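Local structure of antibiotic biosynthesis monooxygenase (Shewanella loihica, 2RIL) at residues L40-H45 with N58-Q63. The protein is of unconfirmed function but may act as a monooxygenase of the antibiotic biosynthesis type. Residues are numbered along the deposited sequence; the frame is centred on the assembly and turned at random. Where two conformers were deposited one is given.
With ACT (acetate ion), chain C.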
# COMPACT_ATOMS: atom_id res chain seq x y z
N LEU A 40 4.02 15.55 3.34
CA LEU A 40 4.87 15.65 2.17
C LEU A 40 4.18 15.35 0.86
O LEU A 40 4.26 16.18 -0.05
CB LEU A 40 6.19 14.84 2.27
CG LEU A 40 7.09 15.27 3.42
CD1 LEU A 40 8.25 14.26 3.68
CD2 LEU A 40 7.60 16.70 3.21
N SER A 41 3.49 14.21 0.76
CA SER A 41 2.87 13.84 -0.48
C SER A 41 1.91 12.68 -0.25
O SER A 41 1.94 12.03 0.81
CB SER A 41 3.93 13.48 -1.51
OG SER A 41 4.63 12.34 -1.12
N THR A 42 1.06 12.42 -1.26
CA THR A 42 0.20 11.26 -1.20
C THR A 42 -0.11 10.71 -2.58
O THR A 42 -0.02 11.44 -3.58
CB THR A 42 -1.10 11.59 -0.46
OG1 THR A 42 -1.67 10.39 0.08
CG2 THR A 42 -2.09 12.29 -1.37
N GLN A 43 -0.44 9.43 -2.61
CA GLN A 43 -0.89 8.76 -3.81
C GLN A 43 -2.06 7.87 -3.47
O GLN A 43 -1.88 6.81 -2.82
CB GLN A 43 0.23 7.93 -4.44
CG GLN A 43 1.42 8.73 -4.93
CD GLN A 43 2.48 7.84 -5.46
OE1 GLN A 43 3.04 7.08 -4.70
NE2 GLN A 43 2.68 7.84 -6.76
N LEU A 44 -3.24 8.28 -3.90
CA LEU A 44 -4.43 7.43 -3.67
C LEU A 44 -4.48 6.49 -4.85
O LEU A 44 -4.55 6.92 -6.00
CB LEU A 44 -5.72 8.27 -3.69
CG LEU A 44 -7.01 7.46 -3.42
CD1 LEU A 44 -7.06 6.84 -2.03
CD2 LEU A 44 -8.22 8.34 -3.72
N HIS A 45 -4.44 5.18 -4.57
CA HIS A 45 -4.44 4.13 -5.58
C HIS A 45 -5.86 3.52 -5.67
O HIS A 45 -6.49 3.23 -4.65
CB HIS A 45 -3.46 3.03 -5.20
CG HIS A 45 -2.03 3.42 -5.23
ND1 HIS A 45 -1.43 4.23 -4.28
CD2 HIS A 45 -1.04 3.06 -6.10
CE1 HIS A 45 -0.14 4.34 -4.58
NE2 HIS A 45 0.13 3.61 -5.65
N ASN A 58 -4.59 4.34 0.05
CA ASN A 58 -3.78 5.55 0.05
C ASN A 58 -2.39 5.26 0.58
O ASN A 58 -2.21 4.51 1.55
CB ASN A 58 -4.41 6.66 0.88
CG ASN A 58 -3.70 7.98 0.69
OD1 ASN A 58 -3.31 8.32 -0.45
ND2 ASN A 58 -3.52 8.74 1.77
N VAL A 59 -1.38 5.89 -0.04
CA VAL A 59 0.00 5.80 0.39
C VAL A 59 0.53 7.23 0.49
O VAL A 59 0.69 7.88 -0.52
CB VAL A 59 0.84 4.98 -0.58
CG1 VAL A 59 2.29 4.81 0.01
CG2 VAL A 59 0.26 3.57 -0.85
N ALA A 60 0.75 7.70 1.72
CA ALA A 60 1.16 9.09 1.98
C ALA A 60 2.50 9.13 2.68
O ALA A 60 2.81 8.22 3.45
CB ALA A 60 0.15 9.79 2.86
N ILE A 61 3.27 10.18 2.43
CA ILE A 61 4.57 10.35 3.03
C ILE A 61 4.51 11.55 3.98
O ILE A 61 4.00 12.63 3.62
CB ILE A 61 5.67 10.59 2.01
CG1 ILE A 61 5.50 9.64 0.82
CG2 ILE A 61 7.05 10.43 2.69
CD1 ILE A 61 5.89 8.27 1.14
N TRP A 62 5.02 11.33 5.18
CA TRP A 62 5.08 12.34 6.23
C TRP A 62 6.54 12.52 6.67
O TRP A 62 7.31 11.57 6.69
CB TRP A 62 4.22 11.93 7.42
CG TRP A 62 2.77 12.04 7.15
CD1 TRP A 62 1.97 11.16 6.46
CD2 TRP A 62 1.95 13.16 7.46
NE1 TRP A 62 0.72 11.64 6.35
CE2 TRP A 62 0.66 12.86 6.99
CE3 TRP A 62 2.17 14.36 8.16
CZ2 TRP A 62 -0.40 13.72 7.18
CZ3 TRP A 62 1.11 15.20 8.33
CH2 TRP A 62 -0.15 14.87 7.85
N GLN A 63 6.87 13.72 7.11
CA GLN A 63 8.24 13.99 7.53
C GLN A 63 8.68 13.20 8.78
O GLN A 63 9.87 12.90 8.96
CB GLN A 63 8.36 15.47 7.83
CG GLN A 63 9.78 15.91 8.10
CD GLN A 63 10.61 15.95 6.80
OE1 GLN A 63 10.23 16.65 5.83
NE2 GLN A 63 11.71 15.17 6.75
C ACT C . 7.90 13.43 -1.25
O ACT C . 7.04 12.56 -1.47
OXT ACT C . 8.99 12.94 -0.91
CH3 ACT C . 7.64 14.90 -1.38
O HOH W 1 3.17 7.74 -1.89
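Strands 40-45 and 58-62 run antiparallel, their axes 174° apart in direction and 4.5 Å apart at the closest. Ser-41/Ile-61 and Gln-43/Val-59 are hydrogen-bonded pairs; Thr-42/Ala-60 and Leu-44/Asn-58 are non-hydrogen-bonded. Ile-61 N donates to Ser-41 O at 2.8 Å, from above the carbonyl plane. The register slips at Leu-40, where a classic beta bulge sets Leu-40 and Ser-41 against Ile-61. Leu-40 N reaches Ile-61 O in the carbonyl plane at 2.9 Å, and Ser-41 N adds a weak bond to the same oxygen. The Leu-40 methyls lie obliquely against Gln-63, with CD2 3.7 Å from its OE1. Val-59 O is gripped by Gln-43 N and by a water that also donates to Gln-43 OE1, so the extended glutamine side chain is tied back to the opposite strand. On the same face, Ser-41 OG rests against Ile-61 CG1 and gives a very short 2.4 Å bond to acetate O; the ion probably comes from the crystallisation liquor. His-45 ND1 bonds weakly to Gln-43 O, and CE1 of its ring meets Val-59 CG2 at 3.8 Å. On the other face, Thr-42 OG1, anti to its backbone N, sits 3.4 Å from Ala-60 CB. The side chains of Leu-44 and Asn-58 cross at about a right angle, with Leu-44 CD1 against Asn-58 CB, and Trp-26 of helix 19-33 lies over this face. Leu-44 and His-45 pair with a strand of the second subunit, continuing the sheet across the interface. This bulged beta hairpin belongs to the dimeric alpha/beta-barrel fold of the family.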